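Local coordinates for protein 3-dehydroquinate dehydratase (Thermus thermophilus, PDB 2UYG) that converts 3-dehydroquinate to 3-dehydroshikimate and water, probably by trans-dehydration through an enolate intermediate, on the pathway to chorismate, at residues N11-G14 with R15-P18; E27-E30 with A31-A35; R47-Y51 with E52-I56. All coordinates share one frame; numbering follows the deposited sequence.

Contact 3 is the buried one of the three. Contacts 1 and 2 are only partly buried. Contact 1 is a loop turn after strand 2-6. Contact 2 lies within helix 26-39, which follows that loop. Contact 3 covers the end of the next strand, 44-48, and the start of helix 52-61. Regular backbone bonds dominate contact 2, and no other subunit touches it. Contact 1 has two weak bonds to one carbonyl and holds the arginine predicted to stabilise the transition state. Contact 3 combines an ST turn, a bridging water and apolar packing. Contacts 1 and 3 meet where Asn11 packs on Gln48 and Asn50, and both reach the second subunit.

Contact 1: N11-G14 with R15-P18; sequences NLLG and RREP
The guanidinium of Arg16 is the flat group of this turn, and Leu13 reaches it with CD1. The methyl approaches obliquely, neither squarely over the plane nor in line with it. The closest touch lies one step back along the arginine chain, where Leu13 CD1 is 4.1 Å from Arg16 CD. Tyr21 makes a cation-pi contact with the same guanidinium. Arg16 NH1 forms a weak hydrogen bond to a bound glycerol, and Arg16 NH2 a long, weak ion pair with Asp86 of a second subunit.

The root of the arginine is held at Leu12. Arg16 CG sits between the backbone N and the carbonyl carbon (chi1 52°), the crowded position. This places CG 3.6 Å from Leu12 O. The chain then runs straight through chi2 and bends at chi3, which brings the guanidinium round beside Leu13.

The backbone turns about the same oxygen. Arg15 N is 3.3 Å from Leu12 O in a weak, bent hydrogen bond, with 132° at the hydrogen. Arg16 N is 3.4 Å from Leu12 O, also weak by its length but nearly straight. Leu12 O thus faces two donors in succession. The weak bond from Arg15 N spans a beta turn over residues 12 to 15, and that from Arg16 N reaches one residue further. Gly14 permits the turn. At its backbone angles a side chain would jam against the carbonyl oxygen of Leu13. The Arg15 side chain leads away from the turn, while the side chain of Leu12 packs on Ala90 of the second subunit.

Arg16 is predicted to stabilise the transition state, and Tyr21 to accept the proton. With Leu100 beside Leu13 and Asp86 supplied by the neighbouring subunit, both predicted to bind substrate, this loop is typical of the type II dehydroquinase active site.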
ATOM      1  N   ASN A  11       2.169 -32.858  12.833  1.00 23.99           N
ATOM      2  CA  ASN A  11       1.755 -34.127  13.486  1.00 24.54           C
ATOM      3  C   ASN A  11       0.543 -34.733  12.911  1.00 26.97           C
ATOM      4  O   ASN A  11       0.343 -35.954  13.046  1.00 27.49           O
ATOM      5  CB  ASN A  11       1.615 -34.010  15.021  1.00 24.65           C
ATOM      6  CG  ASN A  11       0.760 -32.810  15.450  1.00 25.79           C
ATOM      7  OD1 ASN A  11       0.891 -31.748  14.886  1.00 23.98           O
ATOM      8  ND2 ASN A  11      -0.127 -32.999  16.401  1.00 14.32           N
ATOM      9  N   LEU A  12      -0.315 -33.943  12.235  1.00 29.99           N
ATOM     10  CA  LEU A  12      -1.594 -34.464  11.740  1.00 30.70           C
ATOM     11  C   LEU A  12      -1.592 -34.847  10.239  1.00 32.79           C
ATOM     12  O   LEU A  12      -2.653 -35.094   9.666  1.00 32.48           O
ATOM     13  CB  LEU A  12      -2.739 -33.525  12.040  1.00 31.59           C
ATOM     14  CG  LEU A  12      -3.007 -33.084  13.478  1.00 32.92           C
ATOM     15  CD1 LEU A  12      -4.291 -32.189  13.486  1.00 35.18           C
ATOM     16  CD2 LEU A  12      -3.049 -34.229  14.537  1.00 31.69           C
ATOM     17  N   LEU A  13      -0.421 -34.913   9.608  1.00 32.92           N
ATOM     18  CA  LEU A  13      -0.358 -35.292   8.198  1.00 34.49           C
ATOM     19  C   LEU A  13      -1.019 -36.656   8.063  1.00 35.89           C
ATOM     20  O   LEU A  13      -0.885 -37.509   8.956  1.00 36.01           O
ATOM     21  CB  LEU A  13       1.085 -35.378   7.721  1.00 34.25           C
ATOM     22  CG  LEU A  13       1.748 -34.403   6.735  1.00 34.68           C
ATOM     23  CD1 LEU A  13       1.088 -33.051   6.549  1.00 35.25           C
ATOM     24  CD2 LEU A  13       3.162 -34.233   7.198  1.00 35.96           C
ATOM     25  N   GLY A  14      -1.728 -36.873   6.959  1.00 38.45           N
ATOM     26  CA  GLY A  14      -2.521 -38.097   6.830  1.00 40.18           C
ATOM     27  C   GLY A  14      -3.964 -37.745   6.749  1.00 42.30           C
ATOM     28  O   GLY A  14      -4.525 -37.961   5.690  1.00 43.60           O
ATOM     29  N   ARG A  15      -4.527 -37.142   7.809  1.00 44.43           N
ATOM     30  CA  ARG A  15      -5.914 -36.584   7.843  1.00 45.93           C
ATOM     31  C   ARG A  15      -6.177 -35.070   7.466  1.00 46.10           C
ATOM     32  O   ARG A  15      -7.271 -34.713   7.004  1.00 42.52           O
ATOM     33  CB  ARG A  15      -6.507 -36.785   9.229  1.00 46.72           C
ATOM     34  CG  ARG A  15      -6.446 -38.227   9.793  1.00 50.58           C
ATOM     35  CD  ARG A  15      -7.772 -38.742  10.395  1.00 53.27           C
ATOM     36  NE  ARG A  15      -8.100 -40.076   9.889  1.00 57.46           N
ATOM     37  CZ  ARG A  15      -8.974 -40.361   8.900  1.00 60.93           C
ATOM     38  NH1 ARG A  15      -9.686 -39.415   8.264  1.00 59.20           N
ATOM     39  NH2 ARG A  15      -9.150 -41.643   8.574  1.00 62.83           N
ATOM     40  N   ARG A  16      -5.217 -34.165   7.660  1.00 48.59           N
ATOM     41  CA  ARG A  16      -5.443 -32.766   7.151  1.00 50.11           C
ATOM     42  C   ARG A  16      -5.388 -32.778   5.646  1.00 51.47           C
ATOM     43  O   ARG A  16      -4.348 -33.106   5.138  1.00 50.31           O
ATOM     44  CB  ARG A  16      -4.439 -31.738   7.776  1.00 50.43           C
ATOM     45  CG  ARG A  16      -2.980 -32.090   7.694  1.00 47.04           C
ATOM     46  CD  ARG A  16      -1.974 -31.065   8.345  1.00 47.46           C
ATOM     47  NE  ARG A  16      -2.088 -29.618   8.054  1.00 39.93           N
ATOM     48  CZ  ARG A  16      -1.068 -28.758   8.001  1.00 40.36           C
ATOM     49  NH1 ARG A  16       0.182 -29.154   8.198  1.00 43.96           N
ATOM     50  NH2 ARG A  16      -1.272 -27.456   7.778  1.00 39.66           N
ATOM     51  N   GLU A  17      -6.500 -32.501   4.945  1.00 55.56           N
ATOM     52  CA  GLU A  17      -6.664 -32.678   3.429  1.00 58.45           C
ATOM     53  C   GLU A  17      -6.590 -34.069   2.640  1.00 61.38           C
ATOM     54  O   GLU A  17      -6.715 -35.101   3.273  1.00 61.41           O
ATOM     55  CB  GLU A  17      -5.778 -31.681   2.725  1.00 58.36           C
ATOM     56  CG  GLU A  17      -6.489 -31.019   1.533  1.00 61.25           C
ATOM     57  CD  GLU A  17      -7.875 -30.382   1.798  1.00 62.49           C
ATOM     58  OE1 GLU A  17      -7.937 -29.097   1.864  1.00 65.74           O
ATOM     59  OE2 GLU A  17      -8.894 -31.125   1.878  1.00 52.96           O
ATOM     60  N   PRO A  18      -6.650 -34.115   1.275  1.00 65.18           N
ATOM     61  CA  PRO A  18      -5.901 -35.084   0.433  1.00 66.98           C
ATOM     62  C   PRO A  18      -5.224 -34.525  -0.839  1.00 68.07           C
ATOM     63  O   PRO A  18      -4.392 -35.236  -1.504  1.00 68.74           O
ATOM     64  CB  PRO A  18      -7.048 -36.003  -0.084  1.00 67.64           C
ATOM     65  CG  PRO A  18      -8.178 -34.872  -0.480  1.00 67.70           C
ATOM     66  CD  PRO A  18      -7.795 -33.594   0.484  1.00 66.21           C
TER

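Contact 2: E27-E30 with A31-A35; sequences EELE and ALCEA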
ATOM      1  N   GLU A  27       4.751 -40.118  11.025  1.00 33.04           N
ATOM      2  CA  GLU A  27       5.516 -41.396  11.228  1.00 33.58           C
ATOM      3  C   GLU A  27       6.144 -41.939   9.934  1.00 31.64           C
ATOM      4  O   GLU A  27       7.308 -42.293   9.893  1.00 31.34           O
ATOM      5  CB  GLU A  27       4.616 -42.526  11.744  1.00 35.65           C
ATOM      6  CG  GLU A  27       4.078 -42.408  13.154  1.00 44.69           C
ATOM      7  CD  GLU A  27       3.745 -43.817  13.728  1.00 55.15           C
ATOM      8  OE1 GLU A  27       4.369 -44.201  14.747  1.00 57.91           O
ATOM      9  OE2 GLU A  27       2.878 -44.546  13.126  1.00 58.46           O
ATOM     10  N   GLU A  28       5.370 -42.038   8.873  1.00 30.78           N
ATOM     11  CA  GLU A  28       5.939 -42.520   7.614  1.00 31.08           C
ATOM     12  C   GLU A  28       6.954 -41.537   7.071  1.00 30.75           C
ATOM     13  O   GLU A  28       7.992 -41.945   6.591  1.00 29.66           O
ATOM     14  CB  GLU A  28       4.830 -42.820   6.574  1.00 31.77           C
ATOM     15  CG  GLU A  28       3.951 -44.020   6.971  1.00 35.48           C
ATOM     16  CD  GLU A  28       2.594 -43.938   6.333  1.00 36.84           C
ATOM     17  OE1 GLU A  28       2.264 -42.908   5.748  1.00 37.46           O
ATOM     18  OE2 GLU A  28       1.870 -44.920   6.357  1.00 43.28           O
ATOM     19  N   LEU A  29       6.715 -40.235   7.246  1.00 31.00           N
ATOM     20  CA  LEU A  29       7.725 -39.252   6.833  1.00 31.00           C
ATOM     21  C   LEU A  29       9.104 -39.498   7.517  1.00 30.63           C
ATOM     22  O   LEU A  29      10.125 -39.489   6.831  1.00 25.69           O
ATOM     23  CB  LEU A  29       7.284 -37.826   7.166  1.00 30.96           C
ATOM     24  CG  LEU A  29       7.586 -36.742   6.153  1.00 32.49           C
ATOM     25  CD1 LEU A  29       7.449 -35.381   6.794  1.00 32.93           C
ATOM     26  CD2 LEU A  29       8.849 -36.871   5.477  1.00 34.69           C
ATOM     27  N   GLU A  30       9.144 -39.679   8.850  1.00 31.59           N
ATOM     28  CA  GLU A  30      10.423 -39.919   9.511  1.00 34.13           C
ATOM     29  C   GLU A  30      11.083 -41.183   8.948  1.00 33.53           C
ATOM     30  O   GLU A  30      12.304 -41.213   8.741  1.00 33.61           O
ATOM     31  CB  GLU A  30      10.338 -40.097  11.041  1.00 36.98           C
ATOM     32  CG  GLU A  30       9.125 -39.413  11.678  1.00 41.37           C
ATOM     33  CD  GLU A  30       9.035 -39.590  13.193  1.00 46.37           C
ATOM     34  OE1 GLU A  30       7.918 -39.128  13.741  1.00 39.46           O
ATOM     35  OE2 GLU A  30      10.070 -40.229  13.708  1.00 41.70           O
ATOM     36  N   ALA A  31      10.280 -42.213   8.696  1.00 32.48           N
ATOM     37  CA  ALA A  31      10.839 -43.502   8.339  1.00 32.84           C
ATOM     38  C   ALA A  31      11.492 -43.332   6.977  1.00 32.54           C
ATOM     39  O   ALA A  31      12.595 -43.766   6.795  1.00 34.50           O
ATOM     40  CB  ALA A  31       9.757 -44.627   8.346  1.00 31.94           C
ATOM     41  N   LEU A  32      10.825 -42.606   6.075  1.00 32.97           N
ATOM     42  CA  LEU A  32      11.378 -42.237   4.785  1.00 33.38           C
ATOM     43  C   LEU A  32      12.687 -41.437   4.922  1.00 33.33           C
ATOM     44  O   LEU A  32      13.679 -41.731   4.278  1.00 32.18           O
ATOM     45  CB  LEU A  32      10.371 -41.402   4.056  1.00 33.90           C
ATOM     46  CG  LEU A  32       9.474 -41.948   2.951  1.00 37.01           C
ATOM     47  CD1 LEU A  32       9.517 -43.426   2.772  1.00 37.90           C
ATOM     48  CD2 LEU A  32       8.078 -41.378   3.112  1.00 36.54           C
ATOM     49  N   CYS A  33      12.662 -40.422   5.773  1.00 33.10           N
ATOM     50  CA  CYS A  33      13.839 -39.646   5.976  1.00 34.33           C
ATOM     51  C   CYS A  33      14.994 -40.508   6.539  1.00 34.88           C
ATOM     52  O   CYS A  33      16.117 -40.330   6.105  1.00 36.14           O
ATOM     53  CB  CYS A  33      13.551 -38.441   6.882  1.00 33.96           C
ATOM     54  SG  CYS A  33      12.469 -37.112   6.255  1.00 33.81           S
ATOM     55  N   GLU A  34      14.745 -41.396   7.506  1.00 36.86           N
ATOM     56  CA  GLU A  34      15.765 -42.355   8.008  1.00 37.89           C
ATOM     57  C   GLU A  34      16.352 -43.192   6.858  1.00 37.88           C
ATOM     58  O   GLU A  34      17.558 -43.366   6.776  1.00 38.11           O
ATOM     59  CB  GLU A  34      15.196 -43.305   9.108  1.00 40.00           C
ATOM     60  CG  GLU A  34      15.374 -44.855   8.876  1.00 44.95           C
ATOM     61  CD  GLU A  34      14.063 -45.708   8.846  1.00 49.23           C
ATOM     62  OE1 GLU A  34      13.554 -46.112   9.955  1.00 50.94           O
ATOM     63  OE2 GLU A  34      13.545 -46.027   7.730  1.00 48.73           O
ATOM     64  N   ALA A  35      15.510 -43.711   5.976  1.00 37.34           N
ATOM     65  CA  ALA A  35      16.002 -44.608   4.956  1.00 37.53           C
ATOM     66  C   ALA A  35      16.789 -43.788   3.913  1.00 37.88           C
ATOM     67  O   ALA A  35      17.837 -44.224   3.406  1.00 39.29           O
ATOM     68  CB  ALA A  35      14.811 -45.400   4.315  1.00 37.04           C
TER
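Glu30 and Ala31 adjoin in the first half of helix 26-39, and each reaches back or forward one turn with its backbone. The helix is the crossover of a right-handed beta-alpha-beta unit, between parallel strands 2-6 and 44-48.

Glu30 O accepts a hydrogen bond from Glu34 N at 2.7 Å, nearly straight at 171°. The Glu34 CB also lies close to this oxygen, at 3.6 Å from Glu30 O. The Glu30 side chain is extended beyond CG (chi2 180°) and carries its carboxylate clear of the following turn. Part of it packs on Phe46 of strand 44-48.

Ala31 N donates to Glu27 O at 3.2 Å, a more bent bond than that of Glu34. Its methyl lies alongside the backbone of the preceding turn, with Ala31 CB 3.7 Å from Glu28 O and equally near Glu27 O. Leu32 leans the same way and brings CD2 to 3.5 Å from Glu28 O.

Leu29 and Cys33 form the inner side of these turns. Both pack on Phe46 and on Tyr131 of helix 129-140. Cys33 N bonds to Leu29 O at 2.9 Å, tying the two residues through the backbone. The sulfur lies beside its own backbone N (chi1 -67°), and from there it meets one branch of the leucine, with Cys33 SG 3.7 Å from Leu29 CD2.

Contact 3: R47-Y51 with E52-I56; sequences RQTNY and EGQLI
Glu52 begins helix 52-61 directly after Tyr51, which holds the N-cap position. A water joins the two segments here. Glu52 N donates to it at 3.0 Å, and the water donates to Asn50 O at 3.0 Å. This gives a first-turn N-H an acceptor. Glu52 OE2 is held by hydrogen bonds with Ser81 OG of the same chain and with Tyr80 OH of a third subunit.

Gln54 faces back to Thr49, and the two side chains slant across each other. Gln54 CB is 3.7 Å from Thr49 OG1, and Gln54 CG is 3.9 Å from Thr49 CB. The amide end leads away. The Thr49 hydroxyl oxygen also accepts a bond from Tyr51 N at 2.9 Å, almost straight at 168°. This is an ST turn. It depends on OG1 standing opposite the backbone N of Thr49 (chi1 169°), which turns the oxygen toward the chain ahead.

Leu55 closes the first helical turn. Its N donates to Tyr51 O at 3.1 Å, in the carbonyl plane. Beside this bond, Thr49 CG2 is 3.9 Å from Leu55 N and 4.2 Å from Leu55 CG. Replacing Thr49 by an alanine is likely to leave Tyr51 N without its side-chain acceptor and to open a gap beside Gln54 and Leu55. Ile56 continues the helix, its N bonded to Glu52 O.

The contact turns the chain from the edge strand of the sheet within this subunit into the next helix. Thr49 pairs by its backbone with Asn6 and packs on Trp58 of helix 52-61. Leu55 packs on Leu5 of strand 2-6 and Leu84 of helix 82-89, and Ile56 meets that helix at Ala83 and Ala87.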
ATOM      1  N   ARG A  47      12.256 -34.604  14.514  1.00 23.83           N
ATOM      2  CA  ARG A  47      11.462 -34.107  15.623  1.00 23.88           C
ATOM      3  C   ARG A  47      10.361 -33.088  15.081  1.00 24.65           C
ATOM      4  O   ARG A  47      10.509 -32.420  13.975  1.00 25.23           O
ATOM      5  CB  ARG A  47      12.347 -33.448  16.642  1.00 24.45           C
ATOM      6  CG  ARG A  47      13.434 -34.300  17.293  1.00 28.81           C
ATOM      7  CD  ARG A  47      14.486 -33.584  18.189  1.00 32.04           C
ATOM      8  NE  ARG A  47      15.322 -34.548  18.979  1.00 43.50           N
ATOM      9  CZ  ARG A  47      15.233 -35.986  19.010  1.00 45.44           C
ATOM     10  NH1 ARG A  47      14.446 -36.752  18.227  1.00 53.60           N
ATOM     11  NH2 ARG A  47      15.982 -36.701  19.816  1.00 42.43           N
ATOM     12  N   GLN A  48       9.253 -33.038  15.802  1.00 23.16           N
ATOM     13  CA  GLN A  48       8.147 -32.169  15.536  1.00 22.90           C
ATOM     14  C   GLN A  48       7.581 -31.613  16.855  1.00 23.81           C
ATOM     15  O   GLN A  48       7.570 -32.344  17.855  1.00 22.43           O
ATOM     16  CB  GLN A  48       7.036 -32.959  14.855  1.00 23.47           C
ATOM     17  CG  GLN A  48       5.877 -32.017  14.308  1.00 23.37           C
ATOM     18  CD  GLN A  48       4.684 -31.789  15.246  1.00 22.09           C
ATOM     19  OE1 GLN A  48       4.441 -32.545  16.147  1.00 21.42           O
ATOM     20  NE2 GLN A  48       3.996 -30.666  15.072  1.00 22.08           N
ATOM     21  N   THR A  49       7.101 -30.342  16.827  1.00 23.11           N
ATOM     22  CA  THR A  49       6.339 -29.702  17.915  1.00 21.67           C
ATOM     23  C   THR A  49       5.316 -28.632  17.392  1.00 21.95           C
ATOM     24  O   THR A  49       5.445 -28.021  16.345  1.00 20.70           O
ATOM     25  CB  THR A  49       7.355 -29.027  18.843  1.00 21.65           C
ATOM     26  OG1 THR A  49       6.689 -28.200  19.731  1.00 19.01           O
ATOM     27  CG2 THR A  49       8.209 -27.940  18.045  1.00 22.48           C
ATOM     28  N   ASN A  50       4.345 -28.332  18.206  1.00 22.65           N
ATOM     29  CA  ASN A  50       3.409 -27.285  17.905  1.00 21.64           C
ATOM     30  C   ASN A  50       3.816 -25.934  18.577  1.00 22.91           C
ATOM     31  O   ASN A  50       3.096 -24.963  18.385  1.00 20.00           O
ATOM     32  CB  ASN A  50       2.046 -27.692  18.400  1.00 21.36           C
ATOM     33  CG  ASN A  50       1.434 -28.857  17.593  1.00 23.07           C
ATOM     34  OD1 ASN A  50       1.395 -28.826  16.361  1.00 17.15           O
ATOM     35  ND2 ASN A  50       0.952 -29.891  18.308  1.00 21.76           N
ATOM     36  N   TYR A  51       4.946 -25.922  19.336  1.00 22.00           N
ATOM     37  CA  TYR A  51       5.389 -24.788  20.120  1.00 23.05           C
ATOM     38  C   TYR A  51       6.607 -24.059  19.527  1.00 21.69           C
ATOM     39  O   TYR A  51       7.668 -24.647  19.280  1.00 21.50           O
ATOM     40  CB  TYR A  51       5.805 -25.171  21.524  1.00 23.61           C
ATOM     41  CG  TYR A  51       4.687 -25.577  22.453  1.00 25.30           C
ATOM     42  CD1 TYR A  51       4.345 -24.767  23.489  1.00 24.72           C
ATOM     43  CD2 TYR A  51       4.028 -26.835  22.311  1.00 21.01           C
ATOM     44  CE1 TYR A  51       3.366 -25.127  24.356  1.00 26.60           C
ATOM     45  CE2 TYR A  51       3.040 -27.180  23.157  1.00 19.73           C
ATOM     46  CZ  TYR A  51       2.724 -26.335  24.195  1.00 23.30           C
ATOM     47  OH  TYR A  51       1.793 -26.657  25.106  1.00 25.88           O
ATOM     48  N   GLU A  52       6.418 -22.787  19.287  1.00 21.29           N
ATOM     49  CA  GLU A  52       7.432 -21.942  18.645  1.00 22.49           C
ATOM     50  C   GLU A  52       8.721 -21.981  19.464  1.00 21.08           C
ATOM     51  O   GLU A  52       9.847 -22.160  18.951  1.00 21.74           O
ATOM     52  CB  GLU A  52       6.881 -20.515  18.572  1.00 22.46           C
ATOM     53  CG  GLU A  52       7.970 -19.469  18.290  1.00 28.68           C
ATOM     54  CD  GLU A  52       7.462 -18.049  18.155  1.00 30.56           C
ATOM     55  OE1 GLU A  52       6.804 -17.603  19.141  1.00 27.36           O
ATOM     56  OE2 GLU A  52       7.745 -17.407  17.087  1.00 27.70           O
ATOM     57  N   GLY A  53       8.529 -21.821  20.761  1.00 20.12           N
ATOM     58  CA  GLY A  53       9.581 -21.965  21.741  1.00 21.90           C
ATOM     59  C   GLY A  53      10.419 -23.244  21.652  1.00 21.62           C
ATOM     60  O   GLY A  53      11.647 -23.176  21.786  1.00 21.51           O
ATOM     61  N   GLN A  54       9.757 -24.399  21.521  1.00 19.10           N
ATOM     62  CA  GLN A  54      10.473 -25.614  21.463  1.00 20.66           C
ATOM     63  C   GLN A  54      11.260 -25.678  20.158  1.00 21.61           C
ATOM     64  O   GLN A  54      12.371 -26.154  20.148  1.00 22.93           O
ATOM     65  CB  GLN A  54       9.512 -26.813  21.682  1.00 20.36           C
ATOM     66  CG  GLN A  54      10.175 -28.203  21.469  1.00 20.72           C
ATOM     67  CD  GLN A  54      11.232 -28.558  22.486  1.00 24.40           C
ATOM     68  OE1 GLN A  54      12.465 -28.222  22.360  1.00 28.55           O
ATOM     69  NE2 GLN A  54      10.808 -29.348  23.424  1.00 20.33           N
ATOM     70  N   LEU A  55      10.700 -25.157  19.056  1.00 22.97           N
ATOM     71  CA  LEU A  55      11.381 -25.185  17.736  1.00 23.39           C
ATOM     72  C   LEU A  55      12.661 -24.391  17.808  1.00 22.61           C
ATOM     73  O   LEU A  55      13.714 -24.775  17.324  1.00 22.12           O
ATOM     74  CB  LEU A  55      10.479 -24.551  16.630  1.00 22.37           C
ATOM     75  CG  LEU A  55      10.106 -25.349  15.415  1.00 29.07           C
ATOM     76  CD1 LEU A  55       9.518 -24.472  14.260  1.00 27.69           C
ATOM     77  CD2 LEU A  55      11.131 -26.367  14.906  1.00 27.52           C
ATOM     78  N   ILE A  56      12.511 -23.215  18.395  1.00 23.41           N
ATOM     79  CA  ILE A  56      13.599 -22.315  18.618  1.00 23.75           C
ATOM     80  C   ILE A  56      14.727 -23.033  19.367  1.00 24.00           C
ATOM     81  O   ILE A  56      15.868 -23.040  18.887  1.00 23.88           O
ATOM     82  CB  ILE A  56      13.096 -21.113  19.399  1.00 25.93           C
ATOM     83  CG1 ILE A  56      12.316 -20.177  18.456  1.00 26.01           C
ATOM     84  CG2 ILE A  56      14.290 -20.336  20.071  1.00 23.08           C
ATOM     85  CD1 ILE A  56      11.525 -19.086  19.215  1.00 31.71           C
TER
HETATM   86  O   HOH W   1       3.507 -22.116  19.202  1.00 39.07           O